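Local coordinates for sensor protein (PDB 3BWL), which probably works as a phosphorelay sensor histidine kinase, of which this fragment is a PAS domain with 1H-indole-3-carbaldehyde in its pocket, at residues A[107-112]-A[116-121]; A[61-66]-A[72-77]. All coordinates share one frame; numbering follows the deposited sequence.

Interaction 1 of 2, residues A[107-112]-A[116-121]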
loop_
_atom_site.group_PDB
_atom_site.type_symbol
_atom_site.label_atom_id
_atom_site.label_comp_id
_atom_site.label_asym_id
_atom_site.label_seq_id
_atom_site.Cartn_x
_atom_site.Cartn_y
_atom_site.Cartn_z
ATOM N N LEU A 107 -7.956 6.726 5.312
ATOM C CA LEU A 107 -7.476 7.929 4.713
ATOM C C LEU A 107 -6.438 8.621 5.608
ATOM O O LEU A 107 -6.612 8.707 6.834
ATOM C CB LEU A 107 -8.666 8.866 4.485
ATOM C CG LEU A 107 -8.449 10.220 3.804
ATOM C CD1 LEU A 107 -8.041 9.986 2.364
ATOM C CD2 LEU A 107 -9.754 10.996 3.790
ATOM N N LEU A 108 -5.386 9.132 4.972
ATOM C CA LEU A 108 -4.280 9.800 5.665
ATOM C C LEU A 108 -4.046 11.168 5.059
ATOM O O LEU A 108 -4.003 11.277 3.843
ATOM C CB LEU A 108 -2.989 8.969 5.449
ATOM C CG LEU A 108 -1.665 9.620 5.875
ATOM C CD1 LEU A 108 -1.578 9.888 7.417
ATOM C CD2 LEU A 108 -0.469 8.803 5.418
ATOM N N ARG A 109 -3.883 12.220 5.877
ATOM C CA ARG A 109 -3.416 13.503 5.357
ATOM C C ARG A 109 -1.921 13.525 5.653
ATOM O O ARG A 109 -1.518 13.209 6.782
ATOM C CB ARG A 109 -4.089 14.700 6.083
ATOM C CG ARG A 109 -3.586 16.056 5.538
ATOM C CD ARG A 109 -4.424 17.264 6.019
ATOM N NE ARG A 109 -4.546 18.234 4.931
ATOM C CZ ARG A 109 -5.560 19.081 4.750
ATOM N NH1 ARG A 109 -6.570 19.147 5.611
ATOM N NH2 ARG A 109 -5.549 19.878 3.694
ATOM N N PHE A 110 -1.101 13.866 4.661
ATOM C CA PHE A 110 0.360 13.888 4.896
ATOM C C PHE A 110 1.069 14.746 3.891
ATOM O O PHE A 110 0.469 15.213 2.914
ATOM C CB PHE A 110 0.948 12.473 4.939
ATOM C CG PHE A 110 1.146 11.815 3.572
ATOM C CD1 PHE A 110 2.339 11.154 3.292
ATOM C CD2 PHE A 110 0.158 11.840 2.592
ATOM C CE1 PHE A 110 2.514 10.505 2.066
ATOM C CE2 PHE A 110 0.337 11.200 1.361
ATOM C CZ PHE A 110 1.511 10.539 1.116
ATOM N N ASN A 111 2.344 15.003 4.166
ATOM C CA ASN A 111 3.140 15.835 3.301
ATOM C C ASN A 111 3.842 14.915 2.328
ATOM O O ASN A 111 4.680 14.097 2.721
ATOM C CB ASN A 111 4.143 16.642 4.126
ATOM C CG ASN A 111 4.933 17.594 3.281
ATOM O OD1 ASN A 111 5.488 17.214 2.254
ATOM N ND2 ASN A 111 4.980 18.846 3.697
ATOM N N LEU A 112 3.473 15.021 1.060
ATOM C CA LEU A 112 4.050 14.162 0.046
ATOM C C LEU A 112 4.956 14.974 -0.874
ATOM O O LEU A 112 4.475 15.745 -1.721
ATOM C CB LEU A 112 2.967 13.449 -0.774
ATOM C CG LEU A 112 3.461 12.531 -1.895
ATOM C CD1 LEU A 112 4.284 11.328 -1.327
ATOM C CD2 LEU A 112 2.267 12.037 -2.750
ATOM N N ASP A 116 0.610 19.130 0.066
ATOM C CA ASP A 116 -0.439 18.748 1.005
ATOM C C ASP A 116 -1.279 17.699 0.275
ATOM O O ASP A 116 -1.975 18.012 -0.692
ATOM C CB ASP A 116 -1.279 19.986 1.397
ATOM C CG ASP A 116 -2.427 19.658 2.379
ATOM O OD1 ASP A 116 -2.334 18.720 3.219
ATOM O OD2 ASP A 116 -3.449 20.378 2.312
ATOM N N ARG A 117 -1.193 16.447 0.709
ATOM C CA ARG A 117 -1.902 15.363 -0.018
ATOM C C ARG A 117 -2.661 14.445 0.924
ATOM O O ARG A 117 -2.397 14.426 2.120
ATOM C CB ARG A 117 -0.918 14.515 -0.847
ATOM C CG ARG A 117 -0.287 15.285 -2.033
ATOM C CD ARG A 117 -1.350 15.607 -3.082
ATOM N NE ARG A 117 -0.808 16.296 -4.248
ATOM C CZ ARG A 117 -0.838 17.616 -4.411
ATOM N NH1 ARG A 117 -1.340 18.408 -3.467
ATOM N NH2 ARG A 117 -0.343 18.157 -5.520
ATOM N N PHE A 118 -3.590 13.673 0.360
ATOM C CA PHE A 118 -4.264 12.618 1.097
ATOM C C PHE A 118 -3.991 11.282 0.382
ATOM O O PHE A 118 -4.062 11.206 -0.844
ATOM C CB PHE A 118 -5.782 12.830 1.118
ATOM C CG PHE A 118 -6.204 14.009 1.949
ATOM C CD1 PHE A 118 -6.665 13.804 3.239
ATOM C CD2 PHE A 118 -6.094 15.314 1.456
ATOM C CE1 PHE A 118 -7.039 14.885 4.048
ATOM C CE2 PHE A 118 -6.474 16.444 2.272
ATOM C CZ PHE A 118 -6.946 16.199 3.553
ATOM N N LEU A 119 -3.729 10.253 1.166
ATOM C CA LEU A 119 -3.483 8.909 0.648
ATOM C C LEU A 119 -4.609 8.052 1.188
ATOM O O LEU A 119 -4.818 7.977 2.414
ATOM C CB LEU A 119 -2.139 8.416 1.169
ATOM C CG LEU A 119 -1.673 7.003 0.824
ATOM C CD1 LEU A 119 -1.704 6.685 -0.683
ATOM C CD2 LEU A 119 -0.249 6.783 1.458
ATOM N N ALA A 120 -5.330 7.401 0.275
ATOM C CA ALA A 120 -6.514 6.602 0.602
ATOM C C ALA A 120 -6.310 5.163 0.177
ATOM O O ALA A 120 -6.018 4.886 -0.960
ATOM C CB ALA A 120 -7.757 7.172 -0.067
ATOM N N ILE A 121 -6.414 4.267 1.138
ATOM C CA ILE A 121 -6.379 2.836 0.864
ATOM C C ILE A 121 -7.816 2.303 1.058
ATOM O O ILE A 121 -8.372 2.324 2.172
ATOM C CB ILE A 121 -5.358 2.087 1.804
ATOM C CG1 ILE A 121 -4.006 2.831 1.905
ATOM C CG2 ILE A 121 -5.205 0.642 1.379
ATOM C CD1 ILE A 121 -3.271 3.103 0.606
HETATM O O HOH W 1 -0.532 17.745 4.560
#
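L107 and A120, and R109 and F118, face one another as non-hydrogen-bonded pairs of an antiparallel hairpin, alternating with the hydrogen-bonded pairs L108–L119 and F110–R117. On the face carrying L107, R109, F118 and A120 the surfaces interlock: L107 CD1 drops into the notch between CB of F118 (3.8 Å) and CB of A120 (3.7 Å), while the F118 ring fills the hollow beneath R109. CG of R109 lies over one face of that ring in a CH-pi contact, and CZ of F118 comes to 3.4 Å from CZ of R109, under the middle of the guanidinium. The two planes are 47° apart: a tilted ring corner pressed to a face, not a stack. In one of its two modelled conformers, described here, R109 has CG anti to the backbone N (chi1 180°), which carries the chain over F118 to D116. R109 grips D116 side-on, its NE 2.8 Å from OD1 of D116 and its NH2 2.6 Å from OD2 of D116, both oxygens using syn lone pairs, with guanidinium and carboxylate only 10° from coplanar. Replacing D116 by an alanine would remove both acceptors and is likely to leave the R109 guanidinium held chiefly by F81 O, freer to tilt off the F118 ring. On the other face the F110 ring advances CE2 to 3.7 Å from CB of L119, and CB of L112 rests on CG of R117 at 3.9 Å. The alternating pairs build the hairpin of strands 100-112 and 115-124 in the antiparallel sheet of the PAS fold, and its A120 lines the ligand pocket.

Interaction 2 of 2, residues A[61-66]-A[72-77]. With MG (magnesium ion), chain E; I3A (1H-indole-3-carbaldehyde), chain F.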
loop_
_atom_site.group_PDB
_atom_site.type_symbol
_atom_site.label_atom_id
_atom_site.label_comp_id
_atom_site.label_asym_id
_atom_site.label_seq_id
_atom_site.Cartn_x
_atom_site.Cartn_y
_atom_site.Cartn_z
ATOM N N SER A 61 -12.749 14.363 -9.635
ATOM C CA SER A 61 -12.911 14.529 -8.197
ATOM C C SER A 61 -13.428 13.217 -7.602
ATOM O O SER A 61 -14.234 12.482 -8.221
ATOM C CB SER A 61 -13.851 15.692 -7.886
ATOM O OG SER A 61 -13.330 16.869 -8.515
ATOM N N ILE A 62 -13.013 12.950 -6.378
ATOM C CA ILE A 62 -13.381 11.656 -5.774
ATOM C C ILE A 62 -14.897 11.462 -5.580
ATOM O O ILE A 62 -15.401 10.301 -5.627
ATOM C CB ILE A 62 -12.587 11.389 -4.468
ATOM C CG1 ILE A 62 -12.675 9.912 -4.030
ATOM C CG2 ILE A 62 -13.047 12.373 -3.356
ATOM C CD1 ILE A 62 -11.988 8.899 -4.970
ATOM N N TRP A 63 -15.643 12.554 -5.383
ATOM C CA TRP A 63 -17.101 12.406 -5.208
ATOM C C TRP A 63 -17.771 11.921 -6.497
ATOM O O TRP A 63 -18.934 11.530 -6.450
ATOM C CB TRP A 63 -17.746 13.719 -4.768
ATOM C CG TRP A 63 -17.440 14.879 -5.657
ATOM C CD1 TRP A 63 -18.096 15.217 -6.801
ATOM C CD2 TRP A 63 -16.453 15.903 -5.439
ATOM N NE1 TRP A 63 -17.556 16.357 -7.336
ATOM C CE2 TRP A 63 -16.562 16.816 -6.506
ATOM C CE3 TRP A 63 -15.495 16.132 -4.446
ATOM C CZ2 TRP A 63 -15.754 17.958 -6.607
ATOM C CZ3 TRP A 63 -14.653 17.272 -4.560
ATOM C CH2 TRP A 63 -14.799 18.166 -5.629
ATOM N N GLU A 64 -17.049 11.953 -7.629
ATOM C CA GLU A 64 -17.637 11.447 -8.882
ATOM C C GLU A 64 -17.729 9.923 -8.870
ATOM O O GLU A 64 -18.514 9.335 -9.645
ATOM C CB GLU A 64 -16.847 11.905 -10.124
ATOM C CG GLU A 64 -16.769 13.407 -10.266
ATOM C CD GLU A 64 -16.029 13.842 -11.529
ATOM O OE1 GLU A 64 -16.490 13.491 -12.640
ATOM O OE2 GLU A 64 -15.003 14.549 -11.411
ATOM N N PHE A 65 -16.937 9.292 -7.990
ATOM C CA PHE A 65 -16.824 7.834 -7.911
ATOM C C PHE A 65 -17.470 7.232 -6.657
ATOM O O PHE A 65 -17.779 6.085 -6.669
ATOM C CB PHE A 65 -15.334 7.422 -7.916
ATOM C CG PHE A 65 -14.654 7.789 -9.184
ATOM C CD1 PHE A 65 -14.801 6.993 -10.311
ATOM C CD2 PHE A 65 -13.954 8.992 -9.275
ATOM C CE1 PHE A 65 -14.214 7.337 -11.504
ATOM C CE2 PHE A 65 -13.386 9.371 -10.466
ATOM C CZ PHE A 65 -13.495 8.537 -11.584
ATOM N N ASP A 66 -17.553 8.002 -5.564
ATOM C CA ASP A 66 -18.117 7.510 -4.311
ATOM C C ASP A 66 -19.546 8.004 -4.165
ATOM O O ASP A 66 -19.783 9.215 -4.022
ATOM C CB ASP A 66 -17.289 8.016 -3.124
ATOM C CG ASP A 66 -17.616 7.258 -1.853
ATOM O OD1 ASP A 66 -18.773 6.746 -1.727
ATOM O OD2 ASP A 66 -16.727 7.155 -0.974
ATOM N N GLU A 72 -19.673 18.549 -1.324
ATOM C CA GLU A 72 -19.665 19.127 0.005
ATOM C C GLU A 72 -19.241 18.110 1.085
ATOM O O GLU A 72 -18.511 18.449 2.020
ATOM C CB GLU A 72 -21.049 19.692 0.328
ATOM C CG GLU A 72 -21.145 20.282 1.701
ATOM C CD GLU A 72 -22.534 20.812 2.006
ATOM O OE1 GLU A 72 -23.579 20.206 1.599
ATOM O OE2 GLU A 72 -22.579 21.859 2.678
ATOM N N ASP A 73 -19.691 16.868 0.966
ATOM C CA ASP A 73 -19.283 15.837 1.930
ATOM C C ASP A 73 -17.791 15.604 1.901
ATOM O O ASP A 73 -17.162 15.487 2.940
ATOM C CB ASP A 73 -19.979 14.508 1.622
ATOM C CG ASP A 73 -21.496 14.566 1.836
ATOM O OD1 ASP A 73 -21.920 15.218 2.809
ATOM O OD2 ASP A 73 -22.225 13.910 1.077
ATOM N N VAL A 74 -17.234 15.543 0.691
ATOM C CA VAL A 74 -15.779 15.359 0.530
ATOM C C VAL A 74 -15.002 16.547 1.104
ATOM O O VAL A 74 -14.054 16.368 1.888
ATOM C CB VAL A 74 -15.357 15.078 -0.935
ATOM C CG1 VAL A 74 -13.750 15.040 -1.055
ATOM C CG2 VAL A 74 -16.005 13.785 -1.463
ATOM N N GLN A 75 -15.410 17.764 0.759
ATOM C CA GLN A 75 -14.745 18.984 1.237
ATOM C C GLN A 75 -14.685 19.012 2.758
ATOM O O GLN A 75 -13.646 19.264 3.358
ATOM C CB GLN A 75 -15.467 20.219 0.685
ATOM C CG GLN A 75 -15.202 20.436 -0.810
ATOM C CD GLN A 75 -16.289 21.212 -1.552
ATOM O OE1 GLN A 75 -17.021 22.036 -0.976
ATOM N NE2 GLN A 75 -16.390 20.953 -2.855
ATOM N N THR A 76 -15.826 18.737 3.378
ATOM C CA THR A 76 -15.947 18.714 4.843
ATOM C C THR A 76 -15.064 17.612 5.441
ATOM O O THR A 76 -14.336 17.850 6.415
ATOM C CB THR A 76 -17.409 18.466 5.266
ATOM O OG1 THR A 76 -18.238 19.522 4.740
ATOM C CG2 THR A 76 -17.519 18.456 6.800
ATOM N N GLN A 77 -15.118 16.406 4.867
ATOM C CA GLN A 77 -14.260 15.321 5.343
ATOM C C GLN A 77 -12.774 15.723 5.351
ATOM O O GLN A 77 -12.088 15.569 6.377
ATOM C CB GLN A 77 -14.434 14.076 4.457
ATOM C CG GLN A 77 -13.701 12.817 4.949
ATOM C CD GLN A 77 -14.384 12.150 6.128
ATOM O OE1 GLN A 77 -14.791 12.815 7.080
ATOM N NE2 GLN A 77 -14.530 10.832 6.065
HETATM MG MG MG E . -23.743 16.130 3.201
HETATM O O I3A F . -9.866 8.810 -1.376
HETATM C "C3'" I3A F . -10.805 8.040 -1.548
HETATM C C3 I3A F . -12.162 8.371 -0.989
HETATM C C2 I3A F . -13.271 7.524 -1.259
HETATM N N I3A F . -14.300 8.171 -0.617
HETATM C C8 I3A F . -13.894 9.328 -0.021
HETATM C C9 I3A F . -12.535 9.514 -0.253
HETATM C C4 I3A F . -11.859 10.632 0.279
HETATM C C5 I3A F . -12.595 11.598 1.016
HETATM C C6 I3A F . -13.975 11.432 1.220
HETATM C C7 I3A F . -14.618 10.287 0.707
HETATM O O HOH W 2 -23.374 17.390 1.569
HETATM O O HOH W 3 -24.695 14.725 1.871
HETATM O O HOH W 4 -24.234 14.779 4.869
HETATM O O HOH W 5 -25.478 17.404 3.371
HETATM O O HOH W 6 -22.690 17.338 4.673
#
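I62, D66 and Q77 line the ligand pocket of this PAS domain, and behind I62 lies the contact with V74 and W63, a worked example of one side chain serving both the bound ligand and the packing behind it. I62 is forked between two jobs. Its CG1, placed anti to the backbone N (chi1 -165°), reaches C3 of the bound 1H-indole-3-carbaldehyde at 3.4 Å, whereas its CG2 branch meets CG1 of V74 at 3.6 Å, the two side chains crossing at roughly a right angle. V74 is gripped a second time by W63, whose indole presents its edge: CE3 of W63 lies 3.7 Å from CB of V74, and CG2 of V74 settles near CB of the same tryptophan. CB of S61 lies over one face of that indole. No hydrogen bond joins the two segments; apolar van der Waals contacts make most of the fit.

Polar recognition falls to D66: N of the bound 1H-indole-3-carbaldehyde donates to OD2 of D66 at 2.7 Å and a nearly straight 164°. OD1 of D66 takes the backbone amides of M68 and L92, which probably fixes the rotation of the carboxylate toward the ligand. From the helix, CG of Q77 approaches C6 of the ligand at 4.0 Å. D73 turns to a different task: its OD1 binds a magnesium ion at 2.1 Å, five waters complete the six-fold shell, and one of them donates to OD2 of D73 at 2.7 Å.

In the fold, segment 61-66 lies in the loop between helices 44-50 and 71-79. Its backbone pairs I62 with G37 and F65 with E94, while the side chain of Q77 touches R87 and F89 of strand 86-94, an outermost strand of the sheet within this chain.

In the fold
Interaction 1 is the buried one, made within the hairpin of strands 100-112 and 115-124 and held by a backbone ladder, interdigitated side chains and a partly exposed salt bridge. Interaction 2 lies farther from the centre of the chain, is only partly buried, and joins loop to helix mainly by apolar contact, without a hydrogen bond between the segments, while D66 and D73 serve ligand and metal. They share no element and do not touch, but are linked through L78 of helix 71-79, which L107 and F118 meet, and through the ligand pocket. The opposite face of the hairpin differs again, with L108, L112 and L119 packing on the second subunit, which does not touch interaction 2.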